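Local coordinates for protein acetylacetone-cleaving enzyme (Acinetobacter johnsonii, PDB 3BAL) that cleaves acetylacetone with one equivalent of molecular oxygen into methylglyoxal and acetate, as a homotetrameric cupin-fold dioxygenase holding one iron per subunit, at residues E69-G75 and A90-G96; I16-V22 and T34-L38. All coordinates share one frame; numbering follows the deposited sequence.

Interaction 1 of 2, residues E69-G75 and A90-G96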
ATOM      1  N   GLU A  69      -5.187   7.327   8.820  1.00 11.07           N
ATOM      2  CA  GLU A  69      -4.395   8.246   9.652  1.00 11.61           C
ATOM      3  C   GLU A  69      -4.991   9.644   9.686  1.00 10.82           C
ATOM      4  O   GLU A  69      -5.237  10.226   8.638  1.00 12.74           O
ATOM      5  CB  GLU A  69      -2.957   8.332   9.120  1.00 11.19           C
ATOM      6  CG  GLU A  69      -2.214   7.019   9.193  1.00 12.53           C
ATOM      7  CD  GLU A  69      -0.781   7.145   8.763  1.00 14.99           C
ATOM      8  OE1 GLU A  69       0.045   7.656   9.549  1.00 15.33           O
ATOM      9  OE2 GLU A  69      -0.475   6.742   7.622  1.00 16.36           O
ATOM     10  N   TYR A  70      -5.202  10.196  10.876  1.00 10.79           N
ATOM     11  CA  TYR A  70      -5.785  11.526  10.972  1.00 11.46           C
ATOM     12  C   TYR A  70      -4.916  12.590  11.658  1.00 13.49           C
ATOM     13  O   TYR A  70      -4.113  12.295  12.553  1.00 12.21           O
ATOM     14  CB  TYR A  70      -7.156  11.447  11.671  1.00 12.14           C
ATOM     15  CG  TYR A  70      -7.103  11.097  13.152  1.00 14.09           C
ATOM     16  CD1 TYR A  70      -6.734  12.051  14.106  1.00 13.07           C
ATOM     17  CD2 TYR A  70      -7.403   9.808  13.596  1.00 12.76           C
ATOM     18  CE1 TYR A  70      -6.660  11.731  15.463  1.00 13.76           C
ATOM     19  CE2 TYR A  70      -7.333   9.476  14.948  1.00 14.99           C
ATOM     20  CZ  TYR A  70      -6.957  10.443  15.880  1.00 15.37           C
ATOM     21  OH  TYR A  70      -6.852  10.110  17.212  1.00 13.81           O
ATOM     22  N   PHE A  71      -5.088  13.830  11.212  1.00 12.18           N
ATOM     23  CA  PHE A  71      -4.388  14.978  11.772  1.00 12.30           C
ATOM     24  C   PHE A  71      -5.497  15.942  12.221  1.00 13.79           C
ATOM     25  O   PHE A  71      -6.114  16.624  11.390  1.00 13.12           O
ATOM     26  CB  PHE A  71      -3.498  15.637  10.701  1.00 13.21           C
ATOM     27  CG  PHE A  71      -2.749  16.873  11.178  1.00 13.69           C
ATOM     28  CD1 PHE A  71      -2.200  17.764  10.253  1.00 15.54           C
ATOM     29  CD2 PHE A  71      -2.622  17.164  12.535  1.00 14.49           C
ATOM     30  CE1 PHE A  71      -1.538  18.928  10.675  1.00 16.53           C
ATOM     31  CE2 PHE A  71      -1.966  18.323  12.968  1.00 16.23           C
ATOM     32  CZ  PHE A  71      -1.427  19.204  12.034  1.00 17.31           C
ATOM     33  N   LEU A  72      -5.767  15.971  13.526  1.00 13.10           N
ATOM     34  CA  LEU A  72      -6.800  16.844  14.081  1.00 13.08           C
ATOM     35  C   LEU A  72      -6.186  18.228  14.206  1.00 15.15           C
ATOM     36  O   LEU A  72      -5.302  18.452  15.037  1.00 17.02           O
ATOM     37  CB  LEU A  72      -7.239  16.344  15.461  1.00 12.69           C
ATOM     38  CG  LEU A  72      -8.340  17.111  16.196  1.00 12.02           C
ATOM     39  CD1 LEU A  72      -9.646  17.037  15.418  1.00 13.37           C
ATOM     40  CD2 LEU A  72      -8.518  16.511  17.571  1.00 13.59           C
ATOM     41  N   THR A  73      -6.658  19.159  13.386  1.00 15.29           N
ATOM     42  CA  THR A  73      -6.108  20.511  13.392  1.00 15.17           C
ATOM     43  C   THR A  73      -6.838  21.476  14.297  1.00 16.64           C
ATOM     44  O   THR A  73      -6.293  22.518  14.663  1.00 18.23           O
ATOM     45  CB  THR A  73      -6.080  21.096  11.971  1.00 12.61           C
ATOM     46  OG1 THR A  73      -7.386  21.005  11.397  1.00 12.46           O
ATOM     47  CG2 THR A  73      -5.094  20.326  11.102  1.00 13.40           C
ATOM     48  N   LYS A  74      -8.066  21.132  14.667  1.00 16.65           N
ATOM     49  CA  LYS A  74      -8.856  21.998  15.528  1.00 17.52           C
ATOM     50  C   LYS A  74      -9.921  21.227  16.296  1.00 16.34           C
ATOM     51  O   LYS A  74     -10.512  20.282  15.775  1.00 13.98           O
ATOM     52  CB  LYS A  74      -9.526  23.089  14.685  1.00 20.24           C
ATOM     53  CG  LYS A  74     -10.388  24.045  15.487  1.00 23.82           C
ATOM     54  CD  LYS A  74     -11.110  25.022  14.579  1.00 29.28           C
ATOM     55  CE  LYS A  74     -11.903  26.034  15.399  1.00 33.79           C
ATOM     56  NZ  LYS A  74     -11.014  26.784  16.355  1.00 36.35           N
ATOM     57  N   GLY A  75     -10.151  21.626  17.543  1.00 16.15           N
ATOM     58  CA  GLY A  75     -11.176  20.976  18.341  1.00 16.36           C
ATOM     59  C   GLY A  75     -10.767  19.770  19.164  1.00 16.91           C
ATOM     60  O   GLY A  75      -9.647  19.689  19.666  1.00 15.65           O
ATOM     61  N   ALA A  90      -8.849  12.900  21.167  1.00 16.64           N
ATOM     62  CA  ALA A  90      -7.808  13.729  20.581  1.00 16.27           C
ATOM     63  C   ALA A  90      -8.041  15.225  20.817  1.00 18.14           C
ATOM     64  O   ALA A  90      -9.170  15.715  20.711  1.00 18.77           O
ATOM     65  CB  ALA A  90      -7.706  13.448  19.082  1.00 14.51           C
ATOM     66  N   TYR A  91      -6.963  15.939  21.143  1.00 17.21           N
ATOM     67  CA  TYR A  91      -7.001  17.384  21.371  1.00 16.64           C
ATOM     68  C   TYR A  91      -6.093  18.013  20.313  1.00 15.83           C
ATOM     69  O   TYR A  91      -4.950  17.599  20.163  1.00 16.07           O
ATOM     70  CB  TYR A  91      -6.463  17.723  22.764  1.00 18.21           C
ATOM     71  CG  TYR A  91      -7.441  17.523  23.903  1.00 21.12           C
ATOM     72  CD1 TYR A  91      -8.056  16.293  24.122  1.00 23.57           C
ATOM     73  CD2 TYR A  91      -7.724  18.569  24.784  1.00 22.94           C
ATOM     74  CE1 TYR A  91      -8.933  16.106  25.199  1.00 25.76           C
ATOM     75  CE2 TYR A  91      -8.594  18.395  25.861  1.00 24.50           C
ATOM     76  CZ  TYR A  91      -9.193  17.163  26.064  1.00 25.25           C
ATOM     77  OH  TYR A  91     -10.037  16.994  27.142  1.00 26.57           O
ATOM     78  N   ALA A  92      -6.588  19.001  19.579  1.00 14.97           N
ATOM     79  CA  ALA A  92      -5.773  19.638  18.543  1.00 15.14           C
ATOM     80  C   ALA A  92      -4.593  20.425  19.134  1.00 15.74           C
ATOM     81  O   ALA A  92      -4.728  21.077  20.165  1.00 15.94           O
ATOM     82  CB  ALA A  92      -6.648  20.566  17.687  1.00 12.94           C
ATOM     83  N   PRO A  93      -3.404  20.332  18.512  1.00 15.92           N
ATOM     84  CA  PRO A  93      -3.117  19.534  17.313  1.00 14.92           C
ATOM     85  C   PRO A  93      -2.632  18.157  17.749  1.00 14.13           C
ATOM     86  O   PRO A  93      -1.882  18.038  18.713  1.00 11.59           O
ATOM     87  CB  PRO A  93      -2.018  20.335  16.622  1.00 14.82           C
ATOM     88  CG  PRO A  93      -1.227  20.859  17.791  1.00 15.48           C
ATOM     89  CD  PRO A  93      -2.316  21.299  18.770  1.00 15.49           C
ATOM     90  N   SER A  94      -3.083  17.121  17.053  1.00 14.38           N
ATOM     91  CA  SER A  94      -2.672  15.761  17.378  1.00 14.34           C
ATOM     92  C   SER A  94      -2.837  14.853  16.169  1.00 14.39           C
ATOM     93  O   SER A  94      -3.428  15.245  15.163  1.00 13.89           O
ATOM     94  CB  SER A  94      -3.455  15.219  18.588  1.00 13.54           C
ATOM     95  OG  SER A  94      -4.858  15.313  18.409  1.00 15.11           O
ATOM     96  N   TYR A  95      -2.305  13.641  16.287  1.00 15.16           N
ATOM     97  CA  TYR A  95      -2.316  12.647  15.218  1.00 13.58           C
ATOM     98  C   TYR A  95      -2.864  11.315  15.715  1.00 13.91           C
ATOM     99  O   TYR A  95      -2.836  11.035  16.911  1.00 13.19           O
ATOM    100  CB  TYR A  95      -0.872  12.465  14.715  1.00 14.15           C
ATOM    101  CG  TYR A  95      -0.613  11.163  14.002  1.00 12.50           C
ATOM    102  CD1 TYR A  95      -0.823  11.041  12.634  1.00 11.47           C
ATOM    103  CD2 TYR A  95      -0.206  10.031  14.711  1.00 13.52           C
ATOM    104  CE1 TYR A  95      -0.642   9.826  11.988  1.00 11.86           C
ATOM    105  CE2 TYR A  95      -0.024   8.811  14.076  1.00 11.32           C
ATOM    106  CZ  TYR A  95      -0.245   8.716  12.718  1.00 12.59           C
ATOM    107  OH  TYR A  95      -0.091   7.500  12.096  1.00 14.69           O
ATOM    108  N   GLY A  96      -3.365  10.490  14.802  1.00 12.56           N
ATOM    109  CA  GLY A  96      -3.876   9.190  15.201  1.00 11.76           C
ATOM    110  C   GLY A  96      -3.750   8.134  14.115  1.00 11.81           C
ATOM    111  O   GLY A  96      -3.844   8.440  12.919  1.00  9.67           O
TER
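Tyr-70 lays its ring over the backbone of Gly-96, its partner in an antiparallel hydrogen-bonded pair. Followed outward, the side chain leaves CB with CG placed between the backbone N and the carbonyl carbon (chi1 69°), which swings the ring across the neighbouring strand. CD1 and CE1 then pass near Gly-96 N, CE2 and CZ close on Gly-96 CA, and OH reaches Ala-90 CB at 3.9 Å. The CH-pi contact puts Gly-96 CA 3.6 Å from the ring centroid, 21° off the normal, over the ring face. Beneath the ring, Tyr-70 N to Gly-96 O and Gly-96 N to Tyr-70 O, each 3.0 Å, close the pair. This is the edge strand pair of the cupin jelly-roll sheet, which Ser-94 to Gly-96 extend into a second subunit, and the Tyr-70 side chain lies about 8 Å from the bound zinc ion. Tyr-95 OH donates to Glu-69 OE1 over 2.6 Å, on the anti side, somewhat out of the plane of a carboxylate turned nearly perpendicular to the ring. Thr-48 OG1 of the second subunit also bonds this oxygen. Two hydrogen bonds on OE1 should stabilise a negative charge on Glu-69.

Interaction 2 of 2, residues I16-V22 and T34-L38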
ATOM      1  N   ILE A  16      -7.257  24.399  -0.633  1.00 17.56           N
ATOM      2  CA  ILE A  16      -8.425  24.126   0.193  1.00 17.68           C
ATOM      3  C   ILE A  16      -9.138  25.435   0.532  1.00 18.63           C
ATOM      4  O   ILE A  16      -8.664  26.216   1.361  1.00 18.89           O
ATOM      5  CB  ILE A  16      -8.014  23.406   1.490  1.00 18.16           C
ATOM      6  CG1 ILE A  16      -7.258  22.120   1.136  1.00 18.60           C
ATOM      7  CG2 ILE A  16      -9.251  23.112   2.346  1.00 18.15           C
ATOM      8  CD1 ILE A  16      -6.648  21.397   2.326  1.00 19.38           C
ATOM      9  N   SER A  17     -10.283  25.663  -0.104  1.00 18.06           N
ATOM     10  CA  SER A  17     -11.049  26.889   0.106  1.00 18.90           C
ATOM     11  C   SER A  17     -12.329  26.649   0.898  1.00 18.42           C
ATOM     12  O   SER A  17     -12.938  25.584   0.805  1.00 17.78           O
ATOM     13  CB  SER A  17     -11.394  27.508  -1.248  1.00 19.20           C
ATOM     14  OG  SER A  17     -10.244  27.559  -2.076  1.00 20.15           O
ATOM     15  N   ASP A  18     -12.741  27.646   1.673  1.00 17.59           N
ATOM     16  CA  ASP A  18     -13.949  27.517   2.472  1.00 20.14           C
ATOM     17  C   ASP A  18     -15.163  27.254   1.605  1.00 21.84           C
ATOM     18  O   ASP A  18     -16.054  26.497   1.985  1.00 20.88           O
ATOM     19  CB  ASP A  18     -14.182  28.777   3.298  1.00 20.38           C
ATOM     20  CG  ASP A  18     -13.214  28.895   4.444  1.00 24.20           C
ATOM     21  OD1 ASP A  18     -12.624  27.855   4.819  1.00 24.16           O
ATOM     22  OD2 ASP A  18     -13.052  30.013   4.980  1.00 24.61           O
ATOM     23  N   ASN A  19     -15.175  27.879   0.432  1.00 23.87           N
ATOM     24  CA  ASN A  19     -16.266  27.763  -0.530  1.00 26.20           C
ATOM     25  C   ASN A  19     -16.554  26.366  -1.052  1.00 24.38           C
ATOM     26  O   ASN A  19     -17.635  26.127  -1.581  1.00 24.94           O
ATOM     27  CB  ASN A  19     -15.985  28.662  -1.733  1.00 30.97           C
ATOM     28  CG  ASN A  19     -16.037  30.124  -1.386  1.00 38.71           C
ATOM     29  OD1 ASN A  19     -15.699  30.981  -2.211  1.00 43.85           O
ATOM     30  ND2 ASN A  19     -16.471  30.431  -0.159  1.00 40.21           N
ATOM     31  N   ASN A  20     -15.602  25.448  -0.915  1.00 22.50           N
ATOM     32  CA  ASN A  20     -15.792  24.101  -1.434  1.00 21.26           C
ATOM     33  C   ASN A  20     -16.235  23.019  -0.467  1.00 20.34           C
ATOM     34  O   ASN A  20     -16.358  21.858  -0.855  1.00 20.35           O
ATOM     35  CB  ASN A  20     -14.534  23.646  -2.172  1.00 21.46           C
ATOM     36  CG  ASN A  20     -14.299  24.441  -3.431  1.00 23.17           C
ATOM     37  OD1 ASN A  20     -15.251  24.929  -4.051  1.00 22.83           O
ATOM     38  ND2 ASN A  20     -13.043  24.567  -3.831  1.00 22.09           N
ATOM     39  N   TYR A  21     -16.474  23.379   0.786  1.00 19.64           N
ATOM     40  CA  TYR A  21     -16.954  22.395   1.738  1.00 20.26           C
ATOM     41  C   TYR A  21     -18.439  22.187   1.436  1.00 21.01           C
ATOM     42  O   TYR A  21     -19.175  23.155   1.235  1.00 20.75           O
ATOM     43  CB  TYR A  21     -16.774  22.890   3.175  1.00 18.62           C
ATOM     44  CG  TYR A  21     -15.352  22.770   3.709  1.00 19.71           C
ATOM     45  CD1 TYR A  21     -14.427  23.815   3.567  1.00 18.01           C
ATOM     46  CD2 TYR A  21     -14.932  21.606   4.365  1.00 18.03           C
ATOM     47  CE1 TYR A  21     -13.128  23.704   4.070  1.00 15.31           C
ATOM     48  CE2 TYR A  21     -13.638  21.483   4.867  1.00 17.40           C
ATOM     49  CZ  TYR A  21     -12.742  22.536   4.717  1.00 17.38           C
ATOM     50  OH  TYR A  21     -11.467  22.406   5.225  1.00 17.47           O
ATOM     51  N   VAL A  22     -18.870  20.929   1.377  1.00 20.10           N
ATOM     52  CA  VAL A  22     -20.274  20.607   1.112  1.00 19.40           C
ATOM     53  C   VAL A  22     -20.810  19.728   2.243  1.00 20.65           C
ATOM     54  O   VAL A  22     -20.039  19.100   2.971  1.00 17.68           O
ATOM     55  CB  VAL A  22     -20.456  19.836  -0.231  1.00 18.76           C
ATOM     56  CG1 VAL A  22     -19.987  20.685  -1.391  1.00 18.66           C
ATOM     57  CG2 VAL A  22     -19.705  18.507  -0.191  1.00 16.74           C
ATOM     58  N   THR A  34     -19.543  19.036   7.366  1.00 16.93           N
ATOM     59  CA  THR A  34     -19.261  19.403   5.981  1.00 16.13           C
ATOM     60  C   THR A  34     -17.885  18.839   5.628  1.00 16.54           C
ATOM     61  O   THR A  34     -17.059  18.609   6.517  1.00 17.56           O
ATOM     62  CB  THR A  34     -19.301  20.950   5.770  1.00 15.82           C
ATOM     63  OG1 THR A  34     -18.490  21.605   6.755  1.00 16.72           O
ATOM     64  CG2 THR A  34     -20.737  21.461   5.868  1.00 14.06           C
ATOM     65  N   TRP A  35     -17.635  18.589   4.350  1.00 15.17           N
ATOM     66  CA  TRP A  35     -16.347  18.016   3.976  1.00 15.56           C
ATOM     67  C   TRP A  35     -15.893  18.387   2.579  1.00 16.11           C
ATOM     68  O   TRP A  35     -16.578  19.114   1.857  1.00 14.86           O
ATOM     69  CB  TRP A  35     -16.399  16.480   4.083  1.00 15.76           C
ATOM     70  CG  TRP A  35     -17.176  15.810   2.956  1.00 17.12           C
ATOM     71  CD1 TRP A  35     -18.434  16.128   2.527  1.00 17.74           C
ATOM     72  CD2 TRP A  35     -16.732  14.732   2.116  1.00 18.19           C
ATOM     73  NE1 TRP A  35     -18.798  15.323   1.472  1.00 18.53           N
ATOM     74  CE2 TRP A  35     -17.772  14.460   1.197  1.00 18.24           C
ATOM     75  CE3 TRP A  35     -15.556  13.971   2.047  1.00 16.29           C
ATOM     76  CZ2 TRP A  35     -17.670  13.461   0.220  1.00 17.45           C
ATOM     77  CZ3 TRP A  35     -15.457  12.976   1.075  1.00 16.41           C
ATOM     78  CH2 TRP A  35     -16.507  12.734   0.176  1.00 16.87           C
ATOM     79  N   GLN A  36     -14.716  17.868   2.230  1.00 16.45           N
ATOM     80  CA  GLN A  36     -14.092  18.052   0.924  1.00 18.55           C
ATOM     81  C   GLN A  36     -13.229  16.834   0.598  1.00 18.10           C
ATOM     82  O   GLN A  36     -12.377  16.448   1.400  1.00 17.37           O
ATOM     83  CB  GLN A  36     -13.165  19.276   0.892  1.00 19.31           C
ATOM     84  CG  GLN A  36     -13.839  20.617   0.654  1.00 20.82           C
ATOM     85  CD  GLN A  36     -12.834  21.703   0.301  1.00 21.13           C
ATOM     86  OE1 GLN A  36     -12.065  21.563  -0.661  1.00 19.40           O
ATOM     87  NE2 GLN A  36     -12.835  22.791   1.072  1.00 17.81           N
ATOM     88  N   LEU A  37     -13.462  16.232  -0.567  1.00 16.55           N
ATOM     89  CA  LEU A  37     -12.659  15.110  -1.021  1.00 15.07           C
ATOM     90  C   LEU A  37     -11.441  15.784  -1.662  1.00 15.31           C
ATOM     91  O   LEU A  37     -11.595  16.666  -2.516  1.00 15.40           O
ATOM     92  CB  LEU A  37     -13.419  14.279  -2.060  1.00 13.72           C
ATOM     93  CG  LEU A  37     -12.664  13.061  -2.622  1.00 15.64           C
ATOM     94  CD1 LEU A  37     -12.347  12.066  -1.504  1.00 12.76           C
ATOM     95  CD2 LEU A  37     -13.514  12.395  -3.697  1.00 14.43           C
ATOM     96  N   LEU A  38     -10.239  15.378  -1.243  1.00 13.15           N
ATOM     97  CA  LEU A  38      -8.998  15.970  -1.738  1.00 12.01           C
ATOM     98  C   LEU A  38      -8.235  15.148  -2.773  1.00 13.31           C
ATOM     99  O   LEU A  38      -7.577  15.708  -3.653  1.00 11.92           O
ATOM    100  CB  LEU A  38      -8.066  16.257  -0.556  1.00 10.85           C
ATOM    101  CG  LEU A  38      -8.606  17.213   0.510  1.00 10.70           C
ATOM    102  CD1 LEU A  38      -7.675  17.229   1.704  1.00 10.45           C
ATOM    103  CD2 LEU A  38      -8.753  18.613  -0.077  1.00 11.47           C
TER
HETATM  104  O   HOH W   1     -11.072  23.637  -1.964  1.00 15.75           O
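Gln-36 reaches across to Tyr-21 with its amide standing nearly upright on the ring: the two planes are 81° apart, and NE2 lies 3.1 Å from Tyr-21 CD1, over one face. Gln-36 CG covers the same ring in a CH-pi contact. The chain, extended beyond CG, carries NE2 on to Ser-17 O at 2.8 Å, a weak bond with an angle of only 119° at the hydrogen. Val-22 N to Trp-35 O at 3.0 Å and Trp-35 N to Val-22 O at 2.8 Å form an antiparallel hydrogen-bonded pair, which joins the short outermost strand 22-23 to strand 34-41 of the cupin sheet; Gln-36 holds the preceding 3-10 turn against strand 34-41. In a second shell, one water bonds Gln-36 OE1 (2.6 Å) and accepts from Ser-17 N and Asn-20 ND2, while Asn-20 N bonds back to Ser-17 O. Farther out, Asn-20 OD1 takes a hydrogen bond from Lys-149 NZ, and Trp-145 of helix 138-148 packs against Val-22 and Gln-36. Both ends of the buried Gln-36 amide are thus engaged by the loop, weakly through NE2 and by way of water through OE1, which probably limits the amide's rotation.

In the fold
From the N terminus, the chain leaves strand 12-15 and reaches interaction 2, which closes the loop running from 16-22 to 34-38 and pairs the short strand 22-23 with strand 34-41. Strand 46-53 follows, and only later does interaction 1 close a second loop, from 69-75 to 90-96, by way of the hairpin of strands 76-79 and 88-91. The two loops lie in series, neither nested nor crossed. They form opposite margins of one six-stranded antiparallel sheet of the cupin jelly roll, with strands 46-53 and 113-120 between them. Their centres are 18 Å apart, and both touch the second subunit, whose strand continues the sheet beyond 94-96.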